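Local coordinates for protein 2-hydroxyisocaproyl-CoA dehydratase activator (Clostridium difficile, PDB 4EHT) that activates 2-hydroxyisocaproyl-CoA dehydratase in leucine fermentation by passing it one electron from a dimer-bound [4Fe-4S] cluster as ATP is hydrolysed, at residues 6-11 with 60-65; 81-86 with 241-246; 96-101 with 208-213; 131-136 with 187-192. All coordinates share one frame; numbering follows the deposited sequence.

Contact 1 of 4, residues 6-11 with 60-65; sequences LDIGST and VVVTGY. With ADP (adenosine-5'-diphosphate), chain D.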
# COMPACT_ATOMS: atom_id res chain seq x y z
N LEU A 6 23.48 18.29 -5.80
CA LEU A 6 22.02 18.37 -5.84
C LEU A 6 21.46 16.97 -5.74
O LEU A 6 21.89 16.08 -6.46
CB LEU A 6 21.55 19.01 -7.14
CG LEU A 6 21.90 20.46 -7.41
CD1 LEU A 6 21.56 20.82 -8.85
CD2 LEU A 6 21.18 21.38 -6.44
N ASP A 7 20.49 16.77 -4.87
CA ASP A 7 19.88 15.46 -4.67
C ASP A 7 18.41 15.67 -4.94
O ASP A 7 17.70 16.26 -4.12
CB ASP A 7 20.14 14.98 -3.23
CG ASP A 7 19.44 13.67 -2.91
OD1 ASP A 7 18.71 13.13 -3.77
OD2 ASP A 7 19.62 13.17 -1.78
N ILE A 8 17.96 15.26 -6.12
CA ILE A 8 16.57 15.42 -6.54
C ILE A 8 15.83 14.11 -6.40
O ILE A 8 15.90 13.25 -7.28
CB ILE A 8 16.46 15.85 -8.03
CG1 ILE A 8 17.51 16.90 -8.39
CG2 ILE A 8 15.04 16.33 -8.33
CD1 ILE A 8 17.55 18.09 -7.46
N GLY A 9 15.11 13.94 -5.29
CA GLY A 9 14.30 12.75 -5.07
C GLY A 9 12.89 12.93 -5.61
O GLY A 9 12.56 13.97 -6.19
N SER A 10 12.04 11.94 -5.41
CA SER A 10 10.67 12.05 -5.90
C SER A 10 9.80 12.83 -4.92
O SER A 10 8.67 13.17 -5.25
CB SER A 10 10.08 10.66 -6.15
OG SER A 10 10.20 9.86 -4.99
N THR A 11 10.33 13.12 -3.73
CA THR A 11 9.57 13.89 -2.74
C THR A 11 10.17 15.26 -2.44
O THR A 11 9.44 16.24 -2.29
CB THR A 11 9.47 13.11 -1.40
OG1 THR A 11 8.93 11.81 -1.65
CG2 THR A 11 8.56 13.84 -0.42
N VAL A 60 29.67 20.65 -10.48
CA VAL A 60 28.34 20.35 -9.97
C VAL A 60 28.02 18.89 -10.25
O VAL A 60 28.22 18.42 -11.37
CB VAL A 60 27.25 21.18 -10.69
CG1 VAL A 60 25.87 20.86 -10.12
CG2 VAL A 60 27.55 22.67 -10.58
N VAL A 61 27.54 18.19 -9.23
CA VAL A 61 27.08 16.80 -9.38
C VAL A 61 25.63 16.68 -8.93
O VAL A 61 25.22 17.29 -7.92
CB VAL A 61 27.96 15.82 -8.57
CG1 VAL A 61 27.31 14.44 -8.49
CG2 VAL A 61 29.36 15.72 -9.20
N VAL A 62 24.85 15.91 -9.67
CA VAL A 62 23.46 15.66 -9.33
C VAL A 62 23.24 14.18 -9.06
O VAL A 62 23.83 13.32 -9.70
CB VAL A 62 22.52 16.12 -10.46
CG1 VAL A 62 21.07 15.90 -10.08
CG2 VAL A 62 22.77 17.58 -10.78
N THR A 63 22.38 13.89 -8.09
CA THR A 63 22.07 12.51 -7.73
C THR A 63 20.55 12.41 -7.53
O THR A 63 19.84 13.40 -7.70
CB THR A 63 22.84 12.07 -6.45
OG1 THR A 63 22.64 10.67 -6.21
CG2 THR A 63 22.39 12.86 -5.22
N GLY A 64 20.07 11.22 -7.20
CA GLY A 64 18.67 11.03 -6.87
C GLY A 64 17.83 10.69 -8.08
O GLY A 64 18.29 10.78 -9.22
N TYR A 65 16.58 10.29 -7.83
CA TYR A 65 15.62 10.02 -8.89
C TYR A 65 15.29 11.32 -9.60
O TYR A 65 14.46 12.10 -9.13
CB TYR A 65 14.34 9.44 -8.29
CG TYR A 65 13.29 9.10 -9.31
CD1 TYR A 65 13.62 8.94 -10.65
CD2 TYR A 65 11.96 8.97 -8.95
CE1 TYR A 65 12.66 8.64 -11.60
CE2 TYR A 65 10.99 8.67 -9.88
CZ TYR A 65 11.34 8.50 -11.21
OH TYR A 65 10.38 8.20 -12.14
PB ADP D . 13.41 11.64 -1.33
O1B ADP D . 12.79 12.81 -2.03
O2B ADP D . 12.94 10.28 -1.79
O3B ADP D . 14.91 11.66 -1.23
PA ADP D . 13.63 12.45 1.46
O1A ADP D . 13.86 13.88 1.07
O2A ADP D . 14.80 11.62 1.91
O3A ADP D . 12.85 11.74 0.20
O5' ADP D . 12.53 12.43 2.60
C5' ADP D . 11.22 12.90 2.35
C4' ADP D . 10.37 12.53 3.56
O4' ADP D . 10.89 13.10 4.77
C3' ADP D . 8.95 13.05 3.38
O3' ADP D . 8.05 11.96 3.44
C2' ADP D . 8.78 14.02 4.55
O2' ADP D . 7.47 14.09 5.09
C1' ADP D . 9.79 13.53 5.57
N9 ADP D . 10.19 14.68 6.38
C8 ADP D . 10.66 15.83 5.85
N7 ADP D . 10.96 16.72 6.83
C5 ADP D . 10.66 16.14 8.02
C6 ADP D . 10.72 16.56 9.44
N6 ADP D . 11.19 17.79 9.74
N1 ADP D . 10.33 15.67 10.39
C2 ADP D . 9.86 14.45 10.04
N3 ADP D . 9.76 14.01 8.76
C4 ADP D . 10.14 14.79 7.72
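Thr63 lays its methyl group against the side chain of Asp7 in the neighbouring parallel strand. The two side chains meet obliquely, and Thr63 CG2 is 3.7 Å from Asp7 CB. CG2 sits between the backbone N and the carbonyl carbon of its own residue, which turns it toward Asp7. That leaves OG1 anti to the backbone N (chi1 -173°), where it bonds to the carbonyl O of Ile77. The carboxylate of Asp7 brings OD1 to 3.7 Å from Gly64 CA. The nearest atom of the Asp7 side chain is about 4 Å from a magnesium ion.

Leu6 and Val62 pack on the other face of the sheet, and Ile8 joins them. Val62 spreads its two methyls between two partners. CG2 meets Leu6 CD1 at 4.0 Å, and CG1 meets Ile8 CG1. Leu43 and Pro39 of helix 38-50 cover Leu6 and Ile8 on this side.

Strands 2-8 and 57-63 are neighbours in a sheet of the actin-like ATPase (ASKHA) fold. The turn after strand 2-8 is the first phosphate-binding loop of that fold. Thr11 N donates to ADP O1B at 3.0 Å, and Gly9 CA packs against the same oxygen.

Three backbone bonds join the strands. Thr63 N reaches Leu6 O at 2.8 Å. Leu6 N bonds to Val61 O, and Ile8 N to Thr63 O. Beyond the strands the poorly ordered Tyr65 ring meets Ser10 CB obliquely, through CD2 at 3.8 Å.

Contact 2 of 4, residues 81-86 with 241-246; sequences SCHARG and QLTGAL. With ADP (adenosine-5'-diphosphate), chain D.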
# COMPACT_ATOMS: atom_id res chain seq x y z
N SER A 81 25.80 5.68 -3.97
CA SER A 81 27.17 6.12 -3.80
C SER A 81 27.20 7.45 -3.07
O SER A 81 28.04 7.66 -2.19
CB SER A 81 27.85 6.29 -5.17
OG SER A 81 27.85 5.06 -5.87
N CYS A 82 26.30 8.35 -3.42
CA CYS A 82 26.31 9.67 -2.82
C CYS A 82 25.98 9.63 -1.32
O CYS A 82 26.63 10.30 -0.54
CB CYS A 82 25.40 10.65 -3.56
SG CYS A 82 26.03 11.17 -5.20
N HIS A 83 24.96 8.87 -0.90
CA HIS A 83 24.67 8.82 0.53
C HIS A 83 25.84 8.21 1.31
O HIS A 83 26.17 8.67 2.38
CB HIS A 83 23.36 8.09 0.84
CG HIS A 83 22.14 8.96 0.70
ND1 HIS A 83 21.81 9.93 1.62
CD2 HIS A 83 21.17 8.98 -0.24
CE1 HIS A 83 20.70 10.53 1.24
NE2 HIS A 83 20.29 9.98 0.12
N ALA A 84 26.45 7.17 0.75
CA ALA A 84 27.58 6.51 1.39
C ALA A 84 28.74 7.50 1.60
O ALA A 84 29.33 7.58 2.68
CB ALA A 84 28.04 5.33 0.51
N ARG A 85 29.05 8.25 0.55
CA ARG A 85 30.16 9.23 0.57
C ARG A 85 29.86 10.32 1.61
O ARG A 85 30.71 10.66 2.46
CB ARG A 85 30.32 9.83 -0.84
CG ARG A 85 31.50 10.85 -0.99
CD ARG A 85 32.87 10.21 -0.77
NE ARG A 85 33.93 11.22 -0.68
CZ ARG A 85 34.46 11.83 -1.74
NH1 ARG A 85 34.01 11.51 -2.94
NH2 ARG A 85 35.43 12.74 -1.60
N GLY A 86 28.65 10.86 1.58
CA GLY A 86 28.27 11.92 2.50
C GLY A 86 28.28 11.46 3.96
O GLY A 86 28.76 12.18 4.86
N GLN A 241 18.70 14.59 6.10
CA GLN A 241 18.04 14.64 4.79
C GLN A 241 19.00 15.12 3.68
O GLN A 241 18.68 14.99 2.49
CB GLN A 241 16.81 15.54 4.84
CG GLN A 241 15.86 15.35 3.67
CD GLN A 241 14.60 16.18 3.79
OE1 GLN A 241 14.47 16.99 4.70
NE2 GLN A 241 13.67 15.99 2.87
N LEU A 242 20.18 15.61 4.06
CA LEU A 242 21.11 16.27 3.11
C LEU A 242 22.37 15.47 2.78
O LEU A 242 23.23 15.95 2.02
CB LEU A 242 21.55 17.63 3.69
CG LEU A 242 20.47 18.72 3.75
CD1 LEU A 242 20.87 19.80 4.74
CD2 LEU A 242 20.21 19.32 2.37
N THR A 243 22.49 14.28 3.33
CA THR A 243 23.69 13.47 3.12
C THR A 243 23.93 13.09 1.65
O THR A 243 25.09 12.98 1.23
CB THR A 243 23.69 12.19 3.99
OG1 THR A 243 22.47 11.47 3.81
CG2 THR A 243 23.86 12.56 5.48
N GLY A 244 22.87 12.87 0.87
CA GLY A 244 23.02 12.61 -0.58
C GLY A 244 23.59 13.82 -1.34
O GLY A 244 24.47 13.69 -2.20
N ALA A 245 23.09 15.01 -1.02
CA ALA A 245 23.59 16.23 -1.65
C ALA A 245 25.03 16.48 -1.23
O ALA A 245 25.86 16.94 -2.03
CB ALA A 245 22.71 17.42 -1.28
N LEU A 246 25.34 16.14 0.02
CA LEU A 246 26.70 16.34 0.52
C LEU A 246 27.64 15.37 -0.17
O LEU A 246 28.72 15.76 -0.58
CB LEU A 246 26.76 16.15 2.03
CG LEU A 246 28.15 16.19 2.65
CD1 LEU A 246 28.90 17.47 2.27
CD2 LEU A 246 28.04 16.05 4.16
PB ADP D . 13.41 11.64 -1.33
O1B ADP D . 12.79 12.81 -2.03
O2B ADP D . 12.94 10.28 -1.79
O3B ADP D . 14.91 11.66 -1.23
PA ADP D . 13.63 12.45 1.46
O1A ADP D . 13.86 13.88 1.07
O2A ADP D . 14.80 11.62 1.91
O3A ADP D . 12.85 11.74 0.20
O5' ADP D . 12.53 12.43 2.60
C5' ADP D . 11.22 12.90 2.35
C4' ADP D . 10.37 12.53 3.56
O4' ADP D . 10.89 13.10 4.77
C3' ADP D . 8.95 13.05 3.38
O3' ADP D . 8.05 11.96 3.44
C2' ADP D . 8.78 14.02 4.55
O2' ADP D . 7.47 14.09 5.09
C1' ADP D . 9.79 13.53 5.57
N9 ADP D . 10.19 14.68 6.38
C8 ADP D . 10.66 15.83 5.85
N7 ADP D . 10.96 16.72 6.83
C5 ADP D . 10.66 16.14 8.02
C6 ADP D . 10.72 16.56 9.44
N6 ADP D . 11.19 17.79 9.74
N1 ADP D . 10.33 15.67 10.39
C2 ADP D . 9.86 14.45 10.04
N3 ADP D . 9.76 14.01 8.76
C4 ADP D . 10.14 14.79 7.72
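His83 and Thr243 form the hydrogen bond between these two helices. His83 ND1 and Thr243 OG1 are 2.8 Å apart, and either may be the donor. The hydroxyl lies in the plane of the imidazole, at its edge, and the two side chains cross at about a right angle. Thr243 OG1 stands between its own backbone N and carbonyl carbon (chi1 52°). There it also makes a weak hydrogen bond to Pro240 O.

A CH-pi contact holds the ring from another direction. Gly244 CA sits over one face of the His83 ring, 3.7 Å from its centroid and 13° off the ring normal. The imidazole is thus met at an edge and on a face, which should limit its rotation.

The remaining contacts bring backbone carbonyls against CA, CB and methyl groups. Gly86 CA points its hydrogen at Thr243 O, 3.6 Å away and nearly straight at 169°. Cys82 CB touches Gly244 O at 3.5 Å, and Leu246 CD2 rests on Gly86 O.

One polar bond goes to the nucleotide. The extended side chain of Gln241 brings NE2 to ADP O1A at 2.8 Å, while OE1 is held by Arg218.

The nearest atom of the His83 side chain is about 4 Å from a bound magnesium ion. This close packing of helices 79-90 and 243-260 at Gly86 and Gly244, beside the nucleotide and between the two sheets, is consistent with the interdomain helix pair of actin-like ATPases.

Contact 3 of 4, residues 96-101 with 208-213; sequences TIIDIG and RNVVMV. With ADP (adenosine-5'-diphosphate), chain D.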
# COMPACT_ATOMS: atom_id res chain seq x y z
N THR A 96 26.46 0.29 8.09
CA THR A 96 25.07 0.10 7.68
C THR A 96 24.40 1.45 7.55
O THR A 96 24.45 2.27 8.49
CB THR A 96 24.27 -0.76 8.72
OG1 THR A 96 24.99 -1.97 8.99
CG2 THR A 96 22.88 -1.11 8.20
N ILE A 97 23.78 1.70 6.40
CA ILE A 97 23.08 2.94 6.17
C ILE A 97 21.62 2.66 5.87
O ILE A 97 21.30 1.85 4.98
CB ILE A 97 23.71 3.75 5.00
CG1 ILE A 97 25.11 4.26 5.42
CG2 ILE A 97 22.82 4.94 4.63
CD1 ILE A 97 25.82 5.05 4.30
N ILE A 98 20.73 3.34 6.58
CA ILE A 98 19.30 3.14 6.42
C ILE A 98 18.75 4.45 5.91
O ILE A 98 18.78 5.44 6.62
CB ILE A 98 18.61 2.81 7.78
CG1 ILE A 98 19.20 1.51 8.36
CG2 ILE A 98 17.10 2.72 7.60
CD1 ILE A 98 18.93 1.30 9.88
N ASP A 99 18.27 4.48 4.68
CA ASP A 99 17.79 5.70 4.05
C ASP A 99 16.28 5.55 3.91
O ASP A 99 15.80 4.81 3.06
CB ASP A 99 18.49 5.85 2.68
CG ASP A 99 17.85 6.89 1.75
OD1 ASP A 99 17.02 7.69 2.20
OD2 ASP A 99 18.23 6.92 0.55
N ILE A 100 15.51 6.25 4.74
CA ILE A 100 14.05 6.20 4.61
C ILE A 100 13.59 7.50 3.99
O ILE A 100 13.68 8.56 4.62
CB ILE A 100 13.34 5.99 6.00
CG1 ILE A 100 13.93 4.79 6.72
CG2 ILE A 100 11.83 5.80 5.79
CD1 ILE A 100 13.22 4.46 8.06
N GLY A 101 13.12 7.44 2.74
CA GLY A 101 12.69 8.63 2.05
C GLY A 101 11.18 8.71 1.89
O GLY A 101 10.43 8.03 2.60
N ARG A 208 27.60 -2.33 12.95
CA ARG A 208 27.88 -0.99 13.48
C ARG A 208 29.08 -0.40 12.71
O ARG A 208 29.94 -1.14 12.26
CB ARG A 208 28.19 -1.05 14.99
CG ARG A 208 26.98 -1.40 15.86
CD ARG A 208 27.36 -1.52 17.36
NE ARG A 208 26.39 -0.89 18.27
CZ ARG A 208 25.66 -1.53 19.20
NH1 ARG A 208 25.76 -2.85 19.36
NH2 ARG A 208 24.81 -0.85 19.97
N ASN A 209 29.14 0.92 12.54
CA ASN A 209 28.10 1.85 12.97
C ASN A 209 26.91 1.84 12.04
O ASN A 209 27.05 1.77 10.81
CB ASN A 209 28.67 3.26 12.99
CG ASN A 209 29.58 3.51 14.18
OD1 ASN A 209 29.36 2.97 15.26
ND2 ASN A 209 30.61 4.32 13.99
N VAL A 210 25.73 1.96 12.64
CA VAL A 210 24.48 2.07 11.92
C VAL A 210 24.07 3.53 11.86
O VAL A 210 24.02 4.19 12.89
CB VAL A 210 23.39 1.28 12.63
CG1 VAL A 210 22.07 1.39 11.88
CG2 VAL A 210 23.83 -0.17 12.78
N VAL A 211 23.79 4.03 10.66
CA VAL A 211 23.41 5.42 10.47
C VAL A 211 22.07 5.48 9.71
O VAL A 211 21.87 4.76 8.74
CB VAL A 211 24.53 6.17 9.67
CG1 VAL A 211 24.16 7.62 9.39
CG2 VAL A 211 25.87 6.07 10.42
N MET A 212 21.17 6.35 10.16
CA MET A 212 19.92 6.59 9.43
C MET A 212 19.98 7.94 8.75
O MET A 212 20.40 8.94 9.35
CB MET A 212 18.70 6.51 10.37
CG MET A 212 17.34 6.44 9.65
SD MET A 212 15.90 6.20 10.77
CE MET A 212 16.70 5.12 11.95
N VAL A 213 19.56 7.98 7.49
CA VAL A 213 19.52 9.22 6.73
C VAL A 213 18.18 9.31 6.04
O VAL A 213 17.33 8.41 6.18
CB VAL A 213 20.66 9.27 5.69
CG1 VAL A 213 22.01 9.18 6.40
CG2 VAL A 213 20.50 8.16 4.63
PB ADP D . 13.41 11.64 -1.33
O1B ADP D . 12.79 12.81 -2.03
O2B ADP D . 12.94 10.28 -1.79
O3B ADP D . 14.91 11.66 -1.23
PA ADP D . 13.63 12.45 1.46
O1A ADP D . 13.86 13.88 1.07
O2A ADP D . 14.80 11.62 1.91
O3A ADP D . 12.85 11.74 0.20
O5' ADP D . 12.53 12.43 2.60
C5' ADP D . 11.22 12.90 2.35
C4' ADP D . 10.37 12.53 3.56
O4' ADP D . 10.89 13.10 4.77
C3' ADP D . 8.95 13.05 3.38
O3' ADP D . 8.05 11.96 3.44
C2' ADP D . 8.78 14.02 4.55
O2' ADP D . 7.47 14.09 5.09
C1' ADP D . 9.79 13.53 5.57
N9 ADP D . 10.19 14.68 6.38
C8 ADP D . 10.66 15.83 5.85
N7 ADP D . 10.96 16.72 6.83
C5 ADP D . 10.66 16.14 8.02
C6 ADP D . 10.72 16.56 9.44
N6 ADP D . 11.19 17.79 9.74
N1 ADP D . 10.33 15.67 10.39
C2 ADP D . 9.86 14.45 10.04
N3 ADP D . 9.76 14.01 8.76
C4 ADP D . 10.14 14.79 7.72
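Strands 96-100 and 210-213 are parallel neighbours in the second mixed sheet of this actin-like ATPase, and 210-213 is its outermost strand within the chain. Both run toward the nucleotide. Gly101, just past the first strand, packs its CA against ADP O3A, in the second phosphate-binding loop of the fold.

Five backbone bonds link the strands. Val211 N reaches Thr96 O, and Ile98 N reaches Val211 O at 2.8 Å. Val213 N donates to Ile98 O, also at 2.8 Å. The end bonds, Thr96 N to Asn209 O and Ile100 N to Val213 O, are longer, both 3.2 Å.

On the face of Ile98 and Met212 the packing is apolar. Ile98 CD1 meets Val210 CG1 obliquely at 3.7 Å. Met212 extends with CG anti to its backbone N (chi1 -167°). Its SD then lies 4.2 Å from Ile100 CD1. Met226 of helix 220-230 and Val197 of helix 182-204 cover Ile98 here.

The opposite face carries Ile97, Asp99, Val211 and Val213. His83 of helix 79-90 touches both Asp99 and Val213. The nearest atom of the Asp99 side chain is about 4 Å from a magnesium ion, and its OD2 has a long, weak ion pair with Lys106. Val213 directs CG2 between its backbone N and carbonyl carbon, toward the first strand. That methyl touches Ile97 CG2 at 4.0 Å. It also lies 3.6 Å from Asp99 CB, where the Val213 and Asp99 side chains cross at about a right angle.

Contact 4 of 4, residues 131-136 with 187-192; sequences RFLDVM and AGIHTS. With ADP (adenosine-5'-diphosphate), chain D.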
# COMPACT_ATOMS: atom_id res chain seq x y z
N ARG A 131 5.68 8.14 3.01
CA ARG A 131 4.31 8.30 2.53
C ARG A 131 3.32 7.78 3.57
O ARG A 131 2.28 8.38 3.80
CB ARG A 131 4.10 7.55 1.21
CG ARG A 131 2.65 7.53 0.74
CD ARG A 131 2.18 8.93 0.37
NE ARG A 131 3.09 9.52 -0.59
CZ ARG A 131 2.91 9.51 -1.91
NH1 ARG A 131 1.82 8.96 -2.44
NH2 ARG A 131 3.82 10.07 -2.70
N PHE A 132 3.66 6.67 4.20
CA PHE A 132 2.83 6.12 5.27
C PHE A 132 2.65 7.16 6.39
O PHE A 132 1.54 7.36 6.93
CB PHE A 132 3.53 4.87 5.83
CG PHE A 132 2.80 4.19 6.97
CD1 PHE A 132 3.08 4.53 8.29
CD2 PHE A 132 1.89 3.17 6.72
CE1 PHE A 132 2.42 3.87 9.36
CE2 PHE A 132 1.23 2.50 7.76
CZ PHE A 132 1.49 2.85 9.08
N LEU A 133 3.74 7.83 6.73
CA LEU A 133 3.71 8.82 7.81
C LEU A 133 2.95 10.06 7.38
O LEU A 133 2.22 10.66 8.17
CB LEU A 133 5.15 9.19 8.25
CG LEU A 133 5.90 8.04 8.92
CD1 LEU A 133 7.40 8.35 9.08
CD2 LEU A 133 5.26 7.70 10.30
N ASP A 134 3.12 10.43 6.11
CA ASP A 134 2.46 11.60 5.56
C ASP A 134 0.95 11.38 5.54
O ASP A 134 0.19 12.25 5.97
CB ASP A 134 3.03 11.92 4.16
CG ASP A 134 4.54 12.24 4.19
OD1 ASP A 134 5.11 12.49 5.30
OD2 ASP A 134 5.17 12.24 3.11
N VAL A 135 0.51 10.20 5.11
CA VAL A 135 -0.91 9.82 5.18
C VAL A 135 -1.47 9.82 6.60
O VAL A 135 -2.57 10.33 6.84
CB VAL A 135 -1.14 8.41 4.57
CG1 VAL A 135 -2.50 7.85 4.99
CG2 VAL A 135 -1.04 8.47 3.05
N MET A 136 -0.74 9.24 7.54
CA MET A 136 -1.21 9.17 8.93
C MET A 136 -1.27 10.54 9.62
O MET A 136 -2.20 10.83 10.39
CB MET A 136 -0.33 8.25 9.77
CG MET A 136 -0.37 6.81 9.35
SD MET A 136 -2.06 6.19 9.34
CE MET A 136 -1.76 4.46 8.96
N ALA A 187 2.86 6.57 18.50
CA ALA A 187 3.83 5.52 18.79
C ALA A 187 3.56 4.23 17.98
O ALA A 187 4.49 3.55 17.55
CB ALA A 187 3.85 5.19 20.31
N GLY A 188 2.29 3.88 17.81
CA GLY A 188 1.98 2.65 17.09
C GLY A 188 2.30 2.84 15.62
O GLY A 188 2.76 1.92 14.94
N ILE A 189 2.04 4.04 15.12
CA ILE A 189 2.38 4.41 13.75
C ILE A 189 3.89 4.28 13.52
O ILE A 189 4.33 3.73 12.50
CB ILE A 189 1.90 5.84 13.48
CG1 ILE A 189 0.36 5.84 13.34
CG2 ILE A 189 2.56 6.44 12.24
CD1 ILE A 189 -0.26 7.23 13.43
N HIS A 190 4.67 4.74 14.49
CA HIS A 190 6.12 4.71 14.36
C HIS A 190 6.58 3.28 14.40
O HIS A 190 7.49 2.88 13.68
CB HIS A 190 6.79 5.50 15.50
CG HIS A 190 6.66 6.98 15.35
ND1 HIS A 190 6.86 7.86 16.39
CD2 HIS A 190 6.33 7.74 14.27
CE1 HIS A 190 6.66 9.09 15.97
NE2 HIS A 190 6.34 9.05 14.69
N THR A 191 5.92 2.49 15.24
CA THR A 191 6.30 1.09 15.36
C THR A 191 6.02 0.33 14.03
O THR A 191 6.79 -0.53 13.64
CB THR A 191 5.59 0.43 16.56
OG1 THR A 191 6.19 0.93 17.77
CG2 THR A 191 5.72 -1.10 16.52
N SER A 192 4.93 0.66 13.34
CA SER A 192 4.63 -0.02 12.06
C SER A 192 5.77 0.22 11.05
O SER A 192 6.21 -0.70 10.38
CB SER A 192 3.31 0.49 11.45
OG SER A 192 2.19 0.16 12.26
PB ADP D . 13.41 11.64 -1.33
O1B ADP D . 12.79 12.81 -2.03
O2B ADP D . 12.94 10.28 -1.79
O3B ADP D . 14.91 11.66 -1.23
PA ADP D . 13.63 12.45 1.46
O1A ADP D . 13.86 13.88 1.07
O2A ADP D . 14.80 11.62 1.91
O3A ADP D . 12.85 11.74 0.20
O5' ADP D . 12.53 12.43 2.60
C5' ADP D . 11.22 12.90 2.35
C4' ADP D . 10.37 12.53 3.56
O4' ADP D . 10.89 13.10 4.77
C3' ADP D . 8.95 13.05 3.38
O3' ADP D . 8.05 11.96 3.44
C2' ADP D . 8.78 14.02 4.55
O2' ADP D . 7.47 14.09 5.09
C1' ADP D . 9.79 13.53 5.57
N9 ADP D . 10.19 14.68 6.38
C8 ADP D . 10.66 15.83 5.85
N7 ADP D . 10.96 16.72 6.83
C5 ADP D . 10.66 16.14 8.02
C6 ADP D . 10.72 16.56 9.44
N6 ADP D . 11.19 17.79 9.74
N1 ADP D . 10.33 15.67 10.39
C2 ADP D . 9.86 14.45 10.04
N3 ADP D . 9.76 14.01 8.76
C4 ADP D . 10.14 14.79 7.72
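Ile189 packs among three side chains of 131-136. Its CG2 lies anti to the backbone N and faces Leu133 CD2 at 3.6 Å. The same methyl touches Phe132 CE1 at 3.9 Å. The other branch extends to CD1, which meets Met136 CB at 3.8 Å. All three side chains cross Ile189 obliquely. Met136 CG lies over one face of the Phe132 ring, offset toward the rim.

The flanks have fewer atom pairs. On one side Phe132 CZ reaches CB of the partly exposed Ser192 at 3.8 Å, with the ring oblique to it. On the other, Leu133 CD2 meets the edge of the His190 ring, 4.1 Å from His190 CD2; the side chains cross at about a right angle. The partly exposed Asp134 turns away to the nucleotide. Its two carboxylate oxygens each take one ribose hydroxyl: OD1 accepts from ADP O2' and OD2 from O3', both at 2.9 Å. Arg131 packs on Val166 of the second subunit and makes a weak hydrogen bond to Ser170 of that subunit.

The helices run antiparallel at 161°, with segment axes 10.5 Å apart. The Phe132 side chain comes within about 7 Å of the [4Fe-4S] cluster (nearest atoms), which the dimer shares. The same helix thus approaches the ribose through Asp134 and the cluster through Phe132. Helix 165-177 adds Thr165 beside Phe132, and Ala168 and Val172 beside Met136. Helix 147-151 packs on His190 through Leu147 and Ser151.

In the fold
From the N terminus, contact 1 closes first, bringing strand 57-63 back beside strand 2-8 in the first sheet. Contact 2 opens next, on helix 79-90, and closes last, on helix 243-260. Its long loop contains contact 3, which completes the pairing of strand 96-100 with 210-213 in the second sheet. Contact 4 lies within the loop of contact 3 and joins helices 130-140 and 182-204 on the cluster side. None of the loops cross. Contact 2 touches both sheet contacts, packing Cys82 on Thr63 and His83 on Asp99, and so bridges the two sheets. All four contacts reach the same ADP.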